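Local atomic coordinates of ABC transporter ATP-binding/permease protein Rv1747 (PDB entry 6CCD), a protein that translocates an unknown substrate across the mycobacterial membrane using ATP, and is represented here by FHA-1, the first of its two regulatory phosphothreonine-binding forkhead-associated domains. Residues 8-13 with 56-61; 19-24 with 34-39. One frame throughout, in Å; residues are numbered along the deposited sequence.

Contact 1 (8-13 with 56-61)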
ATOM      1  N   PRO A   8      13.445  -5.526   7.579  1.00 23.36           N
ATOM      2  CA  PRO A   8      13.726  -5.001   6.243  1.00 20.21           C
ATOM      3  C   PRO A   8      12.887  -3.766   5.979  1.00 23.49           C
ATOM      4  O   PRO A   8      11.817  -3.611   6.567  1.00 21.51           O
ATOM      5  CB  PRO A   8      13.322  -6.145   5.326  1.00 22.47           C
ATOM      6  CG  PRO A   8      12.217  -6.852   6.113  1.00 21.17           C
ATOM      7  CD  PRO A   8      12.646  -6.762   7.548  1.00 23.27           C
ATOM      8  N   VAL A   9      13.379  -2.886   5.121  1.00 20.68           N
ATOM      9  CA  VAL A   9      12.605  -1.728   4.705  1.00 19.11           C
ATOM     10  C   VAL A   9      11.586  -2.150   3.649  1.00 16.60           C
ATOM     11  O   VAL A   9      11.712  -3.211   3.029  1.00 17.78           O
ATOM     12  CB  VAL A   9      13.516  -0.613   4.131  1.00 18.60           C
ATOM     13  CG1 VAL A   9      14.477  -0.115   5.202  1.00 22.21           C
ATOM     14  CG2 VAL A   9      14.276  -1.127   2.916  1.00 22.65           C
ATOM     15  N   LEU A  10      10.580  -1.310   3.448  1.00 15.04           N
ATOM     16  CA  LEU A  10       9.588  -1.534   2.412  1.00 16.45           C
ATOM     17  C   LEU A  10       9.663  -0.429   1.377  1.00 16.61           C
ATOM     18  O   LEU A  10       9.539   0.750   1.710  1.00 17.00           O
ATOM     19  CB  LEU A  10       8.180  -1.583   3.006  1.00 17.04           C
ATOM     20  CG  LEU A  10       7.078  -1.736   1.962  1.00 16.14           C
ATOM     21  CD1 LEU A  10       7.080  -3.135   1.361  1.00 14.89           C
ATOM     22  CD2 LEU A  10       5.724  -1.374   2.570  1.00 18.01           C
ATOM     23  N   THR A  11       9.883  -0.813   0.128  1.00 17.28           N
ATOM     24  CA  THR A  11       9.847   0.129  -0.976  1.00 16.10           C
ATOM     25  C   THR A  11       8.502   0.023  -1.663  1.00 16.16           C
ATOM     26  O   THR A  11       8.017  -1.080  -1.939  1.00 17.57           O
ATOM     27  CB  THR A  11      10.989  -0.137  -1.974  1.00 21.41           C
ATOM     28  OG1 THR A  11      12.231   0.128  -1.319  1.00 22.02           O
ATOM     29  CG2 THR A  11      10.865   0.769  -3.204  1.00 24.79           C
ATOM     30  N   VAL A  12       7.891   1.174  -1.889  1.00 15.57           N
ATOM     31  CA  VAL A  12       6.618   1.273  -2.582  1.00 18.83           C
ATOM     32  C   VAL A  12       6.818   2.016  -3.892  1.00 19.38           C
ATOM     33  O   VAL A  12       7.230   3.177  -3.894  1.00 18.31           O
ATOM     34  CB  VAL A  12       5.562   2.018  -1.740  1.00 18.53           C
ATOM     35  CG1 VAL A  12       4.205   2.034  -2.475  1.00 17.79           C
ATOM     36  CG2 VAL A  12       5.453   1.398  -0.334  1.00 18.06           C
ATOM     37  N   ARG A  13       6.506   1.351  -4.998  0.56 18.78           N
ATOM     38  CA  ARG A  13       6.601   1.943  -6.321  0.56 19.88           C
ATOM     39  C   ARG A  13       5.216   2.209  -6.891  0.56 20.43           C
ATOM     40  O   ARG A  13       4.415   1.285  -7.063  0.56 17.93           O
ATOM     41  CB  ARG A  13       7.384   1.026  -7.259  0.56 22.31           C
ATOM     42  CG  ARG A  13       7.862   1.701  -8.533  0.56 27.28           C
ATOM     43  CD  ARG A  13       8.988   0.898  -9.180  0.56 34.00           C
ATOM     44  NE  ARG A  13      10.051   0.601  -8.218  0.56 33.56           N
ATOM     45  CZ  ARG A  13      10.259  -0.596  -7.677  0.56 32.84           C
ATOM     46  NH1 ARG A  13       9.480  -1.620  -8.007  0.56 34.43           N
ATOM     47  NH2 ARG A  13      11.245  -0.768  -6.809  0.56 36.29           N
ATOM     48  N   GLY A  56       6.436  -9.516  12.435  1.00 23.84           N
ATOM     49  CA  GLY A  56       7.488 -10.041  11.589  1.00 20.46           C
ATOM     50  C   GLY A  56       7.352  -9.858  10.091  1.00 24.40           C
ATOM     51  O   GLY A  56       8.183 -10.362   9.336  1.00 22.61           O
ATOM     52  N   ARG A  57       6.326  -9.132   9.655  0.58 21.95           N
ATOM     53  CA  ARG A  57       6.130  -8.924   8.226  0.58 22.37           C
ATOM     54  C   ARG A  57       5.478  -7.584   7.912  0.58 19.47           C
ATOM     55  O   ARG A  57       4.764  -7.015   8.743  0.58 17.49           O
ATOM     56  CB  ARG A  57       5.269 -10.039   7.633  0.58 27.34           C
ATOM     57  CG  ARG A  57       3.795  -9.923   8.008  0.58 30.25           C
ATOM     58  CD  ARG A  57       2.981 -11.009   7.359  0.58 35.14           C
ATOM     59  NE  ARG A  57       3.528 -12.322   7.689  0.58 40.45           N
ATOM     60  CZ  ARG A  57       2.843 -13.454   7.631  0.58 38.11           C
ATOM     61  NH1 ARG A  57       3.433 -14.596   7.951  0.58 38.37           N
ATOM     62  NH2 ARG A  57       1.570 -13.441   7.252  0.58 38.96           N
ATOM     63  N   TRP A  58       5.723  -7.097   6.699  1.00 16.89           N
ATOM     64  CA  TRP A  58       5.035  -5.923   6.193  1.00 15.74           C
ATOM     65  C   TRP A  58       3.631  -6.303   5.767  1.00 16.08           C
ATOM     66  O   TRP A  58       3.433  -7.361   5.169  1.00 16.47           O
ATOM     67  CB  TRP A  58       5.791  -5.309   5.010  1.00 16.42           C
ATOM     68  CG  TRP A  58       6.972  -4.506   5.432  1.00 16.76           C
ATOM     69  CD1 TRP A  58       8.279  -4.895   5.423  1.00 17.71           C
ATOM     70  CD2 TRP A  58       6.952  -3.169   5.952  1.00 15.88           C
ATOM     71  NE1 TRP A  58       9.080  -3.880   5.908  1.00 18.28           N
ATOM     72  CE2 TRP A  58       8.286  -2.810   6.233  1.00 20.39           C
ATOM     73  CE3 TRP A  58       5.938  -2.237   6.187  1.00 16.30           C
ATOM     74  CZ2 TRP A  58       8.631  -1.564   6.742  1.00 16.62           C
ATOM     75  CZ3 TRP A  58       6.278  -1.006   6.707  1.00 19.63           C
ATOM     76  CH2 TRP A  58       7.617  -0.676   6.973  1.00 17.34           C
ATOM     77  N   VAL A  59       2.656  -5.448   6.079  1.00 15.32           N
ATOM     78  CA  VAL A  59       1.303  -5.648   5.585  1.00 13.49           C
ATOM     79  C   VAL A  59       0.735  -4.374   4.978  1.00 16.45           C
ATOM     80  O   VAL A  59       1.072  -3.275   5.400  1.00 15.63           O
ATOM     81  CB  VAL A  59       0.346  -6.143   6.698  1.00 19.10           C
ATOM     82  CG1 VAL A  59       0.713  -7.552   7.110  1.00 20.50           C
ATOM     83  CG2 VAL A  59       0.365  -5.199   7.908  1.00 15.63           C
ATOM     84  N   ALA A  60      -0.119  -4.537   3.972  1.00 14.36           N
ATOM     85  CA  ALA A  60      -0.927  -3.444   3.449  1.00 12.39           C
ATOM     86  C   ALA A  60      -2.357  -3.644   3.918  1.00 15.23           C
ATOM     87  O   ALA A  60      -2.962  -4.666   3.625  1.00 15.08           O
ATOM     88  CB  ALA A  60      -0.876  -3.392   1.927  1.00 13.37           C
ATOM     89  N   ILE A  61      -2.879  -2.657   4.632  1.00 12.11           N
ATOM     90  CA  ILE A  61      -4.192  -2.737   5.274  1.00 13.40           C
ATOM     91  C   ILE A  61      -5.182  -1.759   4.665  1.00 13.19           C
ATOM     92  O   ILE A  61      -4.903  -0.567   4.573  1.00 14.95           O
ATOM     93  CB  ILE A  61      -4.086  -2.438   6.788  1.00 14.08           C
ATOM     94  CG1 ILE A  61      -3.140  -3.433   7.465  1.00 14.70           C
ATOM     95  CG2 ILE A  61      -5.482  -2.444   7.435  1.00 17.11           C
ATOM     96  CD1 ILE A  61      -2.607  -2.959   8.812  1.00 16.37           C
TER
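The indole of W58 meets P8 and L10 in two ways at once, through its N-H and through one face. W58 NE1 donates to P8 O at 2.8 Å. The bond is nearly straight (163° at the hydrogen), and the oxygen lies close to the indole plane, although the donor itself stands above the carbonyl plane of P8. This one bond satisfies the polar atom of an otherwise apolar, buried side chain. The strands 10-14 and 57-62 belong to different sheets of the FHA beta-sandwich, so the indole spans the interior between them, and the backbones stay apart, L10 CA and W58 CA being 7.4 Å from each other. Over one face of the ring sits L10, whose CB is 3.6 Å from the centroid of the six-membered ring of W58, a CH-pi contact close to the ring normal. L10 CD2 reaches farther along the same ring, 3.7 Å from W58 CE3. With L10 CG anti to the backbone N (chi1 177°), the second torsion (72°) turns CD2 toward the benzo ring. Farther out, F53 packs edge-to-face with the W58 ring and I81 also touches it, while F99 of strand 96-101 lies against L10.

Contact 2 (19-24 with 34-39)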
ATOM      1  N   ARG A  19       9.090   5.372  -2.873  1.00 18.15           N
ATOM      2  CA  ARG A  19       9.303   5.801  -1.501  1.00 14.25           C
ATOM      3  C   ARG A  19       9.749   4.572  -0.725  1.00 19.57           C
ATOM      4  O   ARG A  19       9.358   3.457  -1.056  1.00 22.09           O
ATOM      5  CB  ARG A  19       8.044   6.404  -0.884  1.00 21.58           C
ATOM      6  CG  ARG A  19       7.573   7.687  -1.533  1.00 22.30           C
ATOM      7  CD  ARG A  19       8.561   8.819  -1.302  1.00 24.41           C
ATOM      8  NE  ARG A  19       8.071  10.070  -1.869  1.00 27.65           N
ATOM      9  CZ  ARG A  19       8.152  10.391  -3.158  1.00 25.48           C
ATOM     10  NH1 ARG A  19       8.700   9.550  -4.029  1.00 22.06           N
ATOM     11  NH2 ARG A  19       7.680  11.557  -3.575  1.00 28.32           N
ATOM     12  N   THR A  20      10.564   4.768   0.300  1.00 16.76           N
ATOM     13  CA  THR A  20      11.100   3.641   1.054  1.00 18.61           C
ATOM     14  C   THR A  20      10.892   3.910   2.514  1.00 17.71           C
ATOM     15  O   THR A  20      11.233   4.988   2.990  1.00 17.62           O
ATOM     16  CB  THR A  20      12.588   3.410   0.772  1.00 20.11           C
ATOM     17  OG1 THR A  20      12.745   3.154  -0.619  1.00 23.26           O
ATOM     18  CG2 THR A  20      13.101   2.197   1.545  1.00 17.48           C
ATOM     19  N   PHE A  21      10.306   2.936   3.211  1.00 14.24           N
ATOM     20  CA  PHE A  21       9.868   3.123   4.584  1.00 16.26           C
ATOM     21  C   PHE A  21      10.511   2.123   5.534  1.00 16.66           C
ATOM     22  O   PHE A  21      10.716   0.954   5.191  1.00 16.32           O
ATOM     23  CB  PHE A  21       8.339   3.021   4.678  1.00 15.39           C
ATOM     24  CG  PHE A  21       7.622   3.981   3.764  1.00 14.82           C
ATOM     25  CD1 PHE A  21       7.477   5.312   4.116  1.00 15.90           C
ATOM     26  CD2 PHE A  21       7.121   3.554   2.543  1.00 17.13           C
ATOM     27  CE1 PHE A  21       6.840   6.206   3.273  1.00 19.04           C
ATOM     28  CE2 PHE A  21       6.484   4.439   1.691  1.00 15.38           C
ATOM     29  CZ  PHE A  21       6.340   5.767   2.057  1.00 18.66           C
ATOM     30  N   ALA A  22      10.806   2.593   6.738  1.00 18.78           N
ATOM     31  CA  ALA A  22      11.333   1.740   7.795  1.00 20.16           C
ATOM     32  C   ALA A  22      10.212   1.265   8.709  1.00 16.88           C
ATOM     33  O   ALA A  22       9.214   1.962   8.896  1.00 16.86           O
ATOM     34  CB  ALA A  22      12.376   2.486   8.600  1.00 20.33           C
ATOM     35  N   ALA A  23      10.389   0.089   9.289  1.00 17.69           N
ATOM     36  CA  ALA A  23       9.439  -0.418  10.279  1.00 19.53           C
ATOM     37  C   ALA A  23       9.313   0.549  11.456  1.00 24.63           C
ATOM     38  O   ALA A  23      10.290   1.192  11.833  1.00 25.46           O
ATOM     39  CB  ALA A  23       9.874  -1.794  10.756  1.00 20.40           C
ATOM     40  N   GLY A  24       8.115   0.681  12.021  1.00 25.75           N
ATOM     41  CA  GLY A  24       7.967   1.430  13.258  1.00 24.40           C
ATOM     42  C   GLY A  24       6.878   2.487  13.302  1.00 29.74           C
ATOM     43  O   GLY A  24       6.405   2.842  14.374  1.00 27.53           O
ATOM     44  N   ARG A  34      -1.344  15.141   1.987  1.00 19.27           N
ATOM     45  CA  ARG A  34      -0.282  14.854   2.949  1.00 23.91           C
ATOM     46  C   ARG A  34       0.042  13.364   3.094  1.00 21.24           C
ATOM     47  O   ARG A  34       0.816  12.994   3.966  1.00 21.24           O
ATOM     48  CB  ARG A  34      -0.651  15.411   4.327  1.00 26.73           C
ATOM     49  CG  ARG A  34      -0.480  16.923   4.465  1.00 34.17           C
ATOM     50  CD  ARG A  34      -0.053  17.293   5.884  1.00 50.05           C
ATOM     51  NE  ARG A  34       1.390  17.534   5.985  1.00 68.34           N
ATOM     52  CZ  ARG A  34       2.217  16.871   6.795  1.00 68.30           C
ATOM     53  NH1 ARG A  34       1.759  15.912   7.593  1.00 59.73           N
ATOM     54  NH2 ARG A  34       3.511  17.166   6.805  1.00 68.97           N
ATOM     55  N   ALA A  35      -0.555  12.513   2.258  1.00 17.78           N
ATOM     56  CA  ALA A  35      -0.281  11.075   2.311  1.00 18.14           C
ATOM     57  C   ALA A  35       1.198  10.782   2.042  1.00 16.81           C
ATOM     58  O   ALA A  35       1.850  11.495   1.283  1.00 16.96           O
ATOM     59  CB  ALA A  35      -1.168  10.318   1.307  1.00 16.35           C
ATOM     60  N   ASP A  36       1.732   9.740   2.676  1.00 13.91           N
ATOM     61  CA  ASP A  36       3.105   9.319   2.427  1.00 15.98           C
ATOM     62  C   ASP A  36       3.296   8.828   1.005  1.00 19.58           C
ATOM     63  O   ASP A  36       4.351   9.016   0.405  1.00 16.30           O
ATOM     64  CB  ASP A  36       3.510   8.228   3.408  1.00 19.79           C
ATOM     65  CG  ASP A  36       3.449   8.700   4.848  1.00 23.55           C
ATOM     66  OD1 ASP A  36       4.292   9.541   5.235  1.00 21.43           O
ATOM     67  OD2 ASP A  36       2.557   8.240   5.584  1.00 20.30           O
ATOM     68  N   VAL A  37       2.265   8.179   0.481  1.00 16.28           N
ATOM     69  CA  VAL A  37       2.218   7.753  -0.915  1.00 14.31           C
ATOM     70  C   VAL A  37       0.923   8.318  -1.469  1.00 16.87           C
ATOM     71  O   VAL A  37      -0.145   7.810  -1.160  1.00 13.10           O
ATOM     72  CB  VAL A  37       2.244   6.211  -1.061  1.00 15.66           C
ATOM     73  CG1 VAL A  37       2.114   5.804  -2.512  1.00 16.05           C
ATOM     74  CG2 VAL A  37       3.528   5.612  -0.454  1.00 16.39           C
ATOM     75  N   ARG A  38       1.013   9.391  -2.247  1.00 13.65           N
ATOM     76  CA  ARG A  38      -0.173  10.091  -2.720  1.00 12.87           C
ATOM     77  C   ARG A  38      -0.632   9.528  -4.058  1.00 12.64           C
ATOM     78  O   ARG A  38       0.146   9.451  -5.008  1.00 17.21           O
ATOM     79  CB  ARG A  38       0.098  11.599  -2.856  1.00 19.28           C
ATOM     80  CG  ARG A  38      -1.077  12.393  -3.436  1.00 18.34           C
ATOM     81  CD  ARG A  38      -0.606  13.698  -4.113  1.00 24.91           C
ATOM     82  NE  ARG A  38      -1.712  14.429  -4.744  1.00 18.28           N
ATOM     83  CZ  ARG A  38      -1.571  15.574  -5.404  1.00 28.64           C
ATOM     84  NH1 ARG A  38      -0.367  16.110  -5.552  1.00 22.97           N
ATOM     85  NH2 ARG A  38      -2.627  16.181  -5.926  1.00 23.09           N
ATOM     86  N   VAL A  39      -1.896   9.130  -4.108  1.00 14.83           N
ATOM     87  CA  VAL A  39      -2.515   8.596  -5.315  1.00 15.16           C
ATOM     88  C   VAL A  39      -3.780   9.417  -5.540  1.00 18.39           C
ATOM     89  O   VAL A  39      -4.714   9.322  -4.755  1.00 13.25           O
ATOM     90  CB  VAL A  39      -2.857   7.101  -5.172  1.00 16.19           C
ATOM     91  CG1 VAL A  39      -3.538   6.574  -6.431  1.00 18.43           C
ATOM     92  CG2 VAL A  39      -1.596   6.277  -4.847  1.00 15.87           C
TER
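This is a small apolar contact between side chains of the two sheets of the FHA sandwich, made where the edge strand 17-21 of one faces the short edge strand 37-38 of the other. F21 carries it. The far end of its ring is shared between two neighbours: F21 CZ is 3.8 Å from V37 CG2, and F21 CE1 is 3.9 Å from D36 CB. Both approach obliquely, and the methyl of V37 lies almost equally near F21 CE2. The first torsion of F21 (chi1 -56°) sets CG anti to its carbonyl carbon and sends the ring across to the other strand. D36 offers the ring its methylene, while its carboxylate is turned steeply from the phenyl plane, at 75°, and OD2 accepts a hydrogen bond from the backbone N of V28. That bond ties the residue just before strand 37-38 to the adjoining strand 27-30. Beside the ring, R19 CG lies 4.0 Å from D36 O, a loose contact near solvent. Strand 37-38 runs parallel to 27-30, with V37 making backbone bonds to V28 and G30; F21 also packs on V27 of 27-30 and on V12 of 10-14, so its ring lies between the two sheets.

In the fold
Contacts 1 and 2 both bridge the two sheets of the FHA-1 sandwich, with their centres about 10 Å apart, and contact 2 is nested in the chain loop closed by contact 1. Their first segments lie on the neighbouring antiparallel strands 10-14 and 17-21, joined by probable hydrogen bonds from F21 N to L10 O and from V12 N to R19 O, both 2.8 Å long. Their second segments share the other sheet, on strands 57-62 and 37-38, with 49-54 and 27-30 between. The contacts also touch directly, W58 CZ2 coming to 3.5 Å from A23 N. Both contacts are packing within the phosphothreonine-binding domain.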